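Local coordinates for protein SsfX3 (Streptomyces sp. SF2575, PDB 3SKV) that probably transfers a salicylyl group onto an intermediate of a tetracycline biosynthetic pathway, as a GDSL/SGNH-family acyltransferase carrying an extra jelly-roll domain, at residues V98-G104 with L163-E169. The protein carries 1 engineered substitution. Residues are numbered along the deposited sequence; the frame is centred on the assembly and turned at random.
Sequences VRYEAVG and LQFRLAE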
ATOM      1  N   VAL A  98     -19.220  -6.081  11.256  1.00 25.64           N
ATOM      2  CA  VAL A  98     -17.851  -6.423  11.639  1.00 23.39           C
ATOM      3  C   VAL A  98     -17.575  -5.870  13.034  1.00 26.12           C
ATOM      4  O   VAL A  98     -17.803  -4.688  13.280  1.00 24.92           O
ATOM      5  CB  VAL A  98     -16.776  -5.933  10.636  1.00 25.13           C
ATOM      6  CG1 VAL A  98     -15.373  -6.330  11.104  1.00 25.19           C
ATOM      7  CG2 VAL A  98     -17.030  -6.468   9.236  1.00 23.84           C
ATOM      8  N   ARG A  99     -17.110  -6.740  13.945  1.00 22.86           N
ATOM      9  CA  ARG A  99     -16.679  -6.388  15.285  1.00 22.42           C
ATOM     10  C   ARG A  99     -15.166  -6.107  15.160  1.00 25.58           C
ATOM     11  O   ARG A  99     -14.385  -6.981  14.759  1.00 22.48           O
ATOM     12  CB  ARG A  99     -16.989  -7.494  16.296  1.00 22.08           C
ATOM     13  CG  ARG A  99     -16.720  -7.023  17.701  1.00 29.90           C
ATOM     14  CD  ARG A  99     -17.205  -8.019  18.704  1.00 38.82           C
ATOM     15  NE  ARG A  99     -16.584  -7.759  19.999  1.00 41.46           N
ATOM     16  CZ  ARG A  99     -16.322  -8.697  20.892  1.00 54.15           C
ATOM     17  NH1 ARG A  99     -16.646  -9.962  20.649  1.00 40.30           N
ATOM     18  NH2 ARG A  99     -15.734  -8.383  22.036  1.00 44.85           N
ATOM     19  N   TYR A 100     -14.780  -4.866  15.452  1.00 23.91           N
ATOM     20  CA  TYR A 100     -13.424  -4.407  15.239  1.00 23.55           C
ATOM     21  C   TYR A 100     -12.874  -3.534  16.355  1.00 29.37           C
ATOM     22  O   TYR A 100     -13.585  -3.100  17.269  1.00 28.55           O
ATOM     23  CB  TYR A 100     -13.381  -3.610  13.898  1.00 23.45           C
ATOM     24  CG  TYR A 100     -14.037  -2.242  13.992  1.00 23.84           C
ATOM     25  CD1 TYR A 100     -15.411  -2.096  13.854  1.00 25.17           C
ATOM     26  CD2 TYR A 100     -13.282  -1.097  14.258  1.00 24.06           C
ATOM     27  CE1 TYR A 100     -16.022  -0.846  13.973  1.00 25.42           C
ATOM     28  CE2 TYR A 100     -13.882   0.161  14.369  1.00 25.08           C
ATOM     29  CZ  TYR A 100     -15.254   0.281  14.232  1.00 33.99           C
ATOM     30  OH  TYR A 100     -15.856   1.520  14.342  1.00 35.94           O
ATOM     31  N   GLU A 101     -11.592  -3.208  16.202  1.00 28.82           N
ATOM     32  CA  GLU A 101     -10.837  -2.300  17.049  1.00 29.66           C
ATOM     33  C   GLU A 101      -9.822  -1.651  16.117  1.00 33.84           C
ATOM     34  O   GLU A 101      -9.109  -2.362  15.394  1.00 31.71           O
ATOM     35  CB  GLU A 101     -10.158  -3.035  18.207  1.00 31.56           C
ATOM     36  CG  GLU A 101      -9.621  -2.065  19.257  1.00 48.07           C
ATOM     37  CD  GLU A 101      -8.689  -2.624  20.315  1.00 73.03           C
ATOM     38  OE1 GLU A 101      -8.203  -3.770  20.153  1.00 67.69           O
ATOM     39  OE2 GLU A 101      -8.427  -1.897  21.301  1.00 67.86           O
ATOM     40  N   ALA A 102      -9.824  -0.307  16.063  1.00 32.14           N
ATOM     41  CA  ALA A 102      -8.903   0.461  15.213  1.00 31.93           C
ATOM     42  C   ALA A 102      -7.982   1.297  16.090  1.00 38.56           C
ATOM     43  O   ALA A 102      -8.451   2.115  16.890  1.00 38.42           O
ATOM     44  CB  ALA A 102      -9.665   1.331  14.223  1.00 31.56           C
ATOM     45  N   VAL A 103      -6.678   1.020  16.000  1.00 37.46           N
ATOM     46  CA  VAL A 103      -5.686   1.718  16.823  1.00 40.81           C
ATOM     47  C   VAL A 103      -4.847   2.664  15.961  1.00 48.47           C
ATOM     48  O   VAL A 103      -4.148   2.223  15.036  1.00 48.47           O
ATOM     49  CB  VAL A 103      -4.789   0.761  17.661  1.00 44.79           C
ATOM     50  CG1 VAL A 103      -3.978   1.536  18.674  1.00 46.67           C
ATOM     51  CG2 VAL A 103      -5.607  -0.305  18.364  1.00 44.45           C
ATOM     52  N   GLY A 104      -4.918   3.947  16.288  1.00 46.81           N
ATOM     53  CA  GLY A 104      -4.148   4.977  15.609  1.00 48.14           C
ATOM     54  C   GLY A 104      -2.734   5.048  16.152  1.00 57.62           C
ATOM     55  O   GLY A 104      -2.470   4.516  17.240  1.00 56.13           O
ATOM     56  N   LEU A 163      -3.957   3.229  10.120  1.00 36.78           N
ATOM     57  CA  LEU A 163      -4.371   2.621  11.365  1.00 35.51           C
ATOM     58  C   LEU A 163      -4.087   1.139  11.415  1.00 35.93           C
ATOM     59  O   LEU A 163      -4.107   0.463  10.390  1.00 34.05           O
ATOM     60  CB  LEU A 163      -5.904   2.754  11.404  1.00 36.13           C
ATOM     61  CG  LEU A 163      -6.620   3.845  12.220  1.00 42.74           C
ATOM     62  CD1 LEU A 163      -6.016   5.217  12.055  1.00 44.29           C
ATOM     63  CD2 LEU A 163      -8.061   3.913  11.794  1.00 43.52           C
ATOM     64  N   GLN A 164      -3.976   0.608  12.629  1.00 31.49           N
ATOM     65  CA  GLN A 164      -3.918  -0.831  12.857  1.00 29.73           C
ATOM     66  C   GLN A 164      -5.393  -1.243  13.034  1.00 33.41           C
ATOM     67  O   GLN A 164      -6.121  -0.618  13.799  1.00 35.72           O
ATOM     68  CB  GLN A 164      -3.110  -1.171  14.109  1.00 30.90           C
ATOM     69  CG  GLN A 164      -1.633  -0.877  13.963  1.00 36.10           C
ATOM     70  CD  GLN A 164      -0.866  -1.179  15.230  1.00 48.07           C
ATOM     71  OE1 GLN A 164      -1.170  -2.110  15.989  1.00 39.85           O
ATOM     72  NE2 GLN A 164       0.203  -0.443  15.445  1.00 36.48           N
ATOM     73  N   PHE A 165      -5.849  -2.216  12.282  1.00 29.12           N
ATOM     74  CA  PHE A 165      -7.250  -2.659  12.323  1.00 28.79           C
ATOM     75  C   PHE A 165      -7.312  -4.142  12.677  1.00 34.12           C
ATOM     76  O   PHE A 165      -6.674  -4.941  12.002  1.00 34.91           O
ATOM     77  CB  PHE A 165      -7.904  -2.416  10.952  1.00 28.72           C
ATOM     78  CG  PHE A 165      -9.386  -2.718  10.873  1.00 28.03           C
ATOM     79  CD1 PHE A 165     -10.331  -1.725  11.134  1.00 28.89           C
ATOM     80  CD2 PHE A 165      -9.834  -3.973  10.464  1.00 26.96           C
ATOM     81  CE1 PHE A 165     -11.690  -1.992  11.023  1.00 29.82           C
ATOM     82  CE2 PHE A 165     -11.195  -4.247  10.366  1.00 30.09           C
ATOM     83  CZ  PHE A 165     -12.118  -3.251  10.624  1.00 29.88           C
ATOM     84  N   ARG A 166      -8.052  -4.506  13.733  1.00 28.64           N
ATOM     85  CA  ARG A 166      -8.197  -5.901  14.187  1.00 27.90           C
ATOM     86  C   ARG A 166      -9.663  -6.295  14.085  1.00 31.79           C
ATOM     87  O   ARG A 166     -10.522  -5.432  14.232  1.00 32.34           O
ATOM     88  CB  ARG A 166      -7.684  -6.096  15.646  1.00 31.08           C
ATOM     89  CG  ARG A 166      -6.394  -5.345  15.927  1.00 48.03           C
ATOM     90  CD  ARG A 166      -5.568  -5.861  17.075  1.00 62.34           C
ATOM     91  NE  ARG A 166      -4.448  -4.947  17.330  1.00 70.51           N
ATOM     92  CZ  ARG A 166      -4.391  -4.072  18.334  1.00 84.22           C
ATOM     93  NH1 ARG A 166      -5.395  -3.972  19.195  1.00 77.36           N
ATOM     94  NH2 ARG A 166      -3.326  -3.294  18.484  1.00 69.34           N
ATOM     95  N   LEU A 167      -9.968  -7.576  13.834  1.00 28.10           N
ATOM     96  CA  LEU A 167     -11.364  -8.053  13.745  1.00 27.22           C
ATOM     97  C   LEU A 167     -11.553  -9.150  14.756  1.00 29.59           C
ATOM     98  O   LEU A 167     -10.659  -9.980  14.956  1.00 29.71           O
ATOM     99  CB  LEU A 167     -11.730  -8.725  12.405  1.00 27.30           C
ATOM    100  CG  LEU A 167     -11.460  -8.123  11.061  1.00 33.73           C
ATOM    101  CD1 LEU A 167      -9.952  -8.273  10.668  1.00 34.12           C
ATOM    102  CD2 LEU A 167     -12.338  -8.833  10.012  1.00 32.95           C
ATOM    103  N   ALA A 168     -12.775  -9.294  15.218  1.00 24.63           N
ATOM    104  CA  ALA A 168     -13.143 -10.381  16.124  1.00 24.56           C
ATOM    105  C   ALA A 168     -14.277 -11.235  15.526  1.00 29.13           C
ATOM    106  O   ALA A 168     -14.373 -12.422  15.826  1.00 27.89           O
ATOM    107  CB  ALA A 168     -13.554  -9.816  17.477  1.00 26.30           C
ATOM    108  N   GLU A 169     -15.112 -10.644  14.650  1.00 27.55           N
ATOM    109  CA  GLU A 169     -16.275 -11.333  14.082  1.00 27.88           C
ATOM    110  C   GLU A 169     -16.823 -10.638  12.851  1.00 30.39           C
ATOM    111  O   GLU A 169     -16.732  -9.418  12.722  1.00 31.55           O
ATOM    112  CB  GLU A 169     -17.391 -11.357  15.146  1.00 30.37           C
ATOM    113  CG  GLU A 169     -18.520 -12.357  14.927  1.00 43.72           C
ATOM    114  CD  GLU A 169     -19.739 -12.150  15.809  1.00 64.58           C
ATOM    115  OE1 GLU A 169     -19.758 -11.191  16.621  1.00 66.79           O
ATOM    116  OE2 GLU A 169     -20.692 -12.951  15.673  1.00 60.75           O
TER
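The rings of Tyr-100 and Phe-165 lie within 10° of parallel but are slid so far, centroids 5.5 Å apart, that they barely overlap. The two side chains come closest at Tyr-100 CB, 3.5 Å from Phe-165 CZ and oblique to its ring; Val-98 O lies in plane at the tyrosine's edge. Phe-165 CG stands anti to its backbone N (chi1 -175°), which brings the ring across to Tyr-100. On the same face, Ala-102 CB meets Leu-163 CD2 at 3.9 Å.

On the opposite face, Glu-101 OE1 meets the edge of the Arg-166 guanidinium in a salt bridge, 3.0 Å from Arg-166 NH1, with carboxylate and guanidinium planes 77° apart. Val-103 CG2 lies obliquely to that group, 3.8 Å from Arg-166 NH2. A methionine in place of this arginine would probably leave the Glu-101 carboxylate without its charged mate. Ala-168 CB covers one face of the Arg-99 guanidinium, salt-bridged to Asp-140. Backbone hydrogen bonds, Arg-166 N to Glu-101 O (2.9 Å) among them, join the antiparallel strands.

In the N-terminal domain, probably the jelly roll, Trp-56 of strand 56-60 touches Glu-101 and Arg-166. Strands 96-103 and 164-172 are the inner pair of a four-stranded antiparallel sheet, flanked by 141-145 and 33-35 respectively.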